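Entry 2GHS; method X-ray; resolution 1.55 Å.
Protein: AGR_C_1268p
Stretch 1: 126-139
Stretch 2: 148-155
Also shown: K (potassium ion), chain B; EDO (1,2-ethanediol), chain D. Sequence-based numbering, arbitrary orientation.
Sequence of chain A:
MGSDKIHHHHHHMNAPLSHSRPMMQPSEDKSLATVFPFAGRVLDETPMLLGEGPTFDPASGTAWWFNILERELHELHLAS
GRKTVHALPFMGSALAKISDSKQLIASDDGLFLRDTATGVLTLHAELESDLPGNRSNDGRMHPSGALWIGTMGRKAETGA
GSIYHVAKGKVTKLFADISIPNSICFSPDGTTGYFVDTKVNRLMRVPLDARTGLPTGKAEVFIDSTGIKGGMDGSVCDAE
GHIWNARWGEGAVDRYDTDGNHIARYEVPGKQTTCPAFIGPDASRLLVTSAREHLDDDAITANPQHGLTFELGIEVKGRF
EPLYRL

Stretch 1, residues 126-139: ELESDLPGNRSNDG
Stretch 2, residues 148-155: WIGTMGRK

How do the two backbones lie against each other? Residues 134-139 and 148-153 form neighbouring antiparallel strands, their N-to-C directions 140° apart and their axes approaching to 4.3 Å. N134 faces G153 and S136 faces T151 as non-hydrogen-bonded pairs, with CA to CA 4.1 Å in each; between them R135 and M152 form a hydrogen-bonded pair, CA to CA 5.6 Å. There R135 N donates to M152 O and M152 N to R135 O, both at 2.8 Å. Next, N137 N donates to G150 O at 2.8 Å, and G150 N to D138 O at 2.9 Å. One extra residue of the first strand is absorbed here as a beta bulge, N137 taking phi/psi of -135/-131, so that G139 pairs with I149, CA to CA 4.1 Å. G139 has no side chain, and an ideal CB would clash with I149 CD1 and W148 O.

What shapes the chain before the strand? Two type I turns, E128 to L131 and L131 to N134, follow one another, closed by L131 N to E128 O at 3.2 Å and N134 N to L131 O at 3.0 Å. E128 itself is at phi/psi 46/42. The turns direct carbonyls at a potassium ion: E128 O and N134 O lie 2.8 Å from K, and L131 O lies 2.7 Å from it. Water 1 also binds K at 2.8 Å and donates to E128 OE1 at 3.0 Å, tying the carboxylate to the ion's surroundings.

Which side chains meet beside S136 and T151? T151, chi1 p, donates from OG1 to E128 OE2 at 2.8 Å, while N134 ND2 donates to E128 OE1 at 2.9 Å, so the carboxylate of E128 (chi1 m, chi2 t) accepts from both strands. L127 (t, p) adds an apolar contact, its CD2 4.0 Å from I149 CG2. I149 (t, p) reaches back over the bulge, where its CD1 lies 3.5 Å from D138 O.

What do R135 and M152 build on their shared face of the sheet? M152 is selenomethionine (p, t, m), and its SE lies over one face of the R135 guanidinium, 3.7 Å from R135 NH2 and equally far from N137 CG. R135, with chi1 p and chi2 and chi3 t, donates from NH1 to N137 OD1 and to S136 O, each at 3.0 Å. At the guanidinium edge, R135 NH2 donates to O1 of the ethanediol at 2.9 Å; that O1 donates to N137 OD1 at 2.8 Å.

How does R154 close the far end? Its backbone N donates to G133 O at 2.9 Å, and its side chain (chi1 m, chi2 and chi3 t) folds back so that R154 NE donates to P132 O at 2.8 Å. One guanidinium face covers R135 CB, 3.8 Å from R154 NH1. Water 2 bridges R135 and R154, accepting from R135 NE at 2.9 Å and donating to R154 O at 2.7 Å.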

# COMPACT_ATOMS: atom_id res chain seq x y z
N GLU A 126 -1.70 15.60 13.56
CA GLU A 126 -1.48 16.33 12.31
C GLU A 126 -0.43 15.58 11.45
O GLU A 126 0.46 14.93 11.97
CB GLU A 126 -1.12 17.81 12.58
CG GLU A 126 -2.35 18.58 13.13
CD GLU A 126 -2.20 20.09 13.30
OE1 GLU A 126 -1.12 20.63 13.02
OE2 GLU A 126 -3.21 20.73 13.72
N LEU A 127 -0.55 15.65 10.12
CA LEU A 127 0.44 15.07 9.22
C LEU A 127 0.40 15.94 7.99
O LEU A 127 -0.57 15.86 7.20
CB LEU A 127 0.08 13.62 8.84
CG LEU A 127 1.04 12.86 7.92
CD1 LEU A 127 2.32 12.63 8.63
CD2 LEU A 127 0.35 11.57 7.46
N GLU A 128 1.39 16.84 7.87
CA GLU A 128 1.39 17.82 6.79
C GLU A 128 0.03 18.46 6.65
O GLU A 128 -0.46 18.76 5.55
CB GLU A 128 1.83 17.15 5.49
CG GLU A 128 3.28 16.69 5.55
CD GLU A 128 3.85 16.28 4.20
OE1 GLU A 128 3.12 16.30 3.18
OE2 GLU A 128 5.04 15.92 4.15
N SER A 129 -0.57 18.77 7.81
CA SER A 129 -1.91 19.32 7.86
C SER A 129 -1.93 20.79 7.45
O SER A 129 -3.00 21.37 7.24
CB SER A 129 -2.50 19.16 9.25
OG SER A 129 -2.69 17.78 9.59
N ASP A 130 -0.76 21.43 7.40
CA ASP A 130 -0.58 22.79 6.92
C ASP A 130 0.06 22.89 5.54
O ASP A 130 0.48 24.01 5.14
CB ASP A 130 0.27 23.53 7.93
CG ASP A 130 1.66 22.89 8.13
OD1 ASP A 130 1.92 21.71 7.71
OD2 ASP A 130 2.51 23.58 8.75
N LEU A 131 0.09 21.79 4.80
CA LEU A 131 0.68 21.75 3.46
C LEU A 131 -0.37 21.35 2.44
O LEU A 131 -0.42 20.17 2.02
CB LEU A 131 1.84 20.78 3.41
CG LEU A 131 3.08 21.07 4.22
CD1 LEU A 131 4.13 20.03 3.86
CD2 LEU A 131 3.59 22.47 3.94
N PRO A 132 -1.24 22.30 2.04
CA PRO A 132 -2.32 21.88 1.16
C PRO A 132 -1.90 21.31 -0.18
O PRO A 132 -2.68 20.55 -0.78
CB PRO A 132 -3.12 23.17 0.94
CG PRO A 132 -2.28 24.24 1.36
CD PRO A 132 -1.37 23.71 2.41
N GLY A 133 -0.69 21.64 -0.63
CA GLY A 133 -0.21 21.13 -1.90
C GLY A 133 0.25 19.68 -1.90
O GLY A 133 0.59 19.15 -2.97
N ASN A 134 0.29 19.04 -0.72
CA ASN A 134 0.71 17.67 -0.59
C ASN A 134 -0.45 16.76 -0.20
O ASN A 134 -1.43 17.22 0.43
CB ASN A 134 1.82 17.52 0.49
CG ASN A 134 3.24 17.81 -0.04
OD1 ASN A 134 3.44 18.56 -1.01
ND2 ASN A 134 4.23 17.19 0.60
N ARG A 135 -0.32 15.47 -0.48
CA ARG A 135 -1.26 14.44 -0.01
C ARG A 135 -0.47 13.26 0.55
O ARG A 135 0.76 13.16 0.35
CB ARG A 135 -2.20 14.00 -1.14
CG ARG A 135 -1.55 13.29 -2.35
CD ARG A 135 -2.65 12.64 -3.11
NE ARG A 135 -2.21 11.93 -4.29
CZ ARG A 135 -1.77 10.68 -4.35
NH1 ARG A 135 -1.61 9.92 -3.26
NH2 ARG A 135 -1.44 10.17 -5.55
N SER A 136 -1.15 12.41 1.29
CA SER A 136 -0.54 11.14 1.72
C SER A 136 -0.56 10.12 0.61
O SER A 136 -1.40 10.16 -0.28
CB SER A 136 -1.18 10.56 3.01
OG SER A 136 -2.57 10.31 2.82
N ASN A 137 0.33 9.15 0.70
CA ASN A 137 0.37 8.07 -0.28
C ASN A 137 0.52 6.73 0.47
O ASN A 137 -0.20 6.45 1.43
CB ASN A 137 1.47 8.36 -1.35
CG ASN A 137 1.26 7.53 -2.63
OD1 ASN A 137 0.15 7.52 -3.15
ND2 ASN A 137 2.33 6.86 -3.14
N ASP A 138 1.46 5.93 0.04
CA ASP A 138 1.69 4.57 0.54
C ASP A 138 2.01 4.57 2.04
O ASP A 138 2.73 5.43 2.53
CB ASP A 138 2.91 4.06 -0.20
CG ASP A 138 3.24 2.62 0.13
OD1 ASP A 138 2.31 1.76 0.14
OD2 ASP A 138 4.44 2.35 0.37
N GLY A 139 1.51 3.60 2.76
CA GLY A 139 1.93 3.46 4.17
C GLY A 139 1.80 2.02 4.57
O GLY A 139 1.12 1.24 3.90
N TRP A 148 4.58 3.52 9.24
CA TRP A 148 5.36 4.31 8.31
C TRP A 148 4.36 4.83 7.26
O TRP A 148 3.58 4.05 6.67
CB TRP A 148 6.44 3.50 7.61
CG TRP A 148 7.69 3.23 8.38
CD1 TRP A 148 7.84 3.06 9.74
CD2 TRP A 148 8.98 2.99 7.83
NE1 TRP A 148 9.13 2.77 10.05
CE2 TRP A 148 9.85 2.72 8.90
CE3 TRP A 148 9.48 2.98 6.52
CZ2 TRP A 148 11.20 2.45 8.71
CZ3 TRP A 148 10.83 2.71 6.35
CH2 TRP A 148 11.67 2.47 7.43
N ILE A 149 4.42 6.12 6.97
CA ILE A 149 3.53 6.71 6.02
C ILE A 149 4.27 7.73 5.14
O ILE A 149 5.01 8.58 5.66
CB ILE A 149 2.31 7.35 6.75
CG1 ILE A 149 1.34 8.00 5.76
CG2 ILE A 149 2.75 8.38 7.77
CD1 ILE A 149 0.62 7.02 4.88
N GLY A 150 4.05 7.62 3.84
CA GLY A 150 4.57 8.52 2.84
C GLY A 150 3.65 9.66 2.49
O GLY A 150 2.40 9.54 2.50
N THR A 151 4.25 10.79 2.13
CA THR A 151 3.50 11.92 1.59
C THR A 151 4.15 12.36 0.27
O THR A 151 5.30 11.96 -0.03
CB THR A 151 3.50 13.11 2.52
OG1 THR A 151 4.84 13.57 2.67
CG2 THR A 151 2.86 12.76 3.86
N MSE A 152 3.48 13.21 -0.49
CA MSE A 152 3.98 13.62 -1.82
C MSE A 152 3.30 14.90 -2.24
O MSE A 152 2.20 15.22 -1.78
CB MSE A 152 3.69 12.51 -2.87
CG MSE A 152 2.24 12.20 -3.02
SE MSE A 152 2.05 10.75 -4.31
CE MSE A 152 2.41 11.71 -5.93
N GLY A 153 3.94 15.66 -3.12
CA GLY A 153 3.21 16.76 -3.76
C GLY A 153 2.08 16.16 -4.56
O GLY A 153 2.23 15.06 -5.12
N ARG A 154 0.94 16.85 -4.64
CA ARG A 154 -0.20 16.30 -5.37
C ARG A 154 0.12 16.09 -6.87
O ARG A 154 -0.52 15.25 -7.49
CB ARG A 154 -1.42 17.21 -5.21
CG ARG A 154 -1.98 17.20 -3.80
CD ARG A 154 -3.06 18.22 -3.60
NE ARG A 154 -3.50 18.30 -2.20
CZ ARG A 154 -4.35 17.43 -1.65
NH1 ARG A 154 -4.90 16.46 -2.35
NH2 ARG A 154 -4.70 17.57 -0.41
N LYS A 155 1.07 16.85 -7.43
CA LYS A 155 1.49 16.71 -8.83
C LYS A 155 2.81 15.95 -8.93
O LYS A 155 3.48 16.00 -9.95
CB LYS A 155 1.57 18.08 -9.53
CG LYS A 155 0.34 18.95 -9.44
CD LYS A 155 0.61 20.37 -9.96
CE LYS A 155 -0.62 21.29 -9.96
NZ LYS A 155 -0.25 22.68 -10.38
K K B . -1.43 17.92 3.12
C1 EDO D . 0.77 7.33 -6.68
O1 EDO D . -0.42 7.47 -5.91
C2 EDO D . 1.04 5.82 -6.80
O2 EDO D . 1.27 5.23 -5.50
O HOH W 1 0.21 15.64 2.85
O HOH W 2 -2.62 13.82 -6.50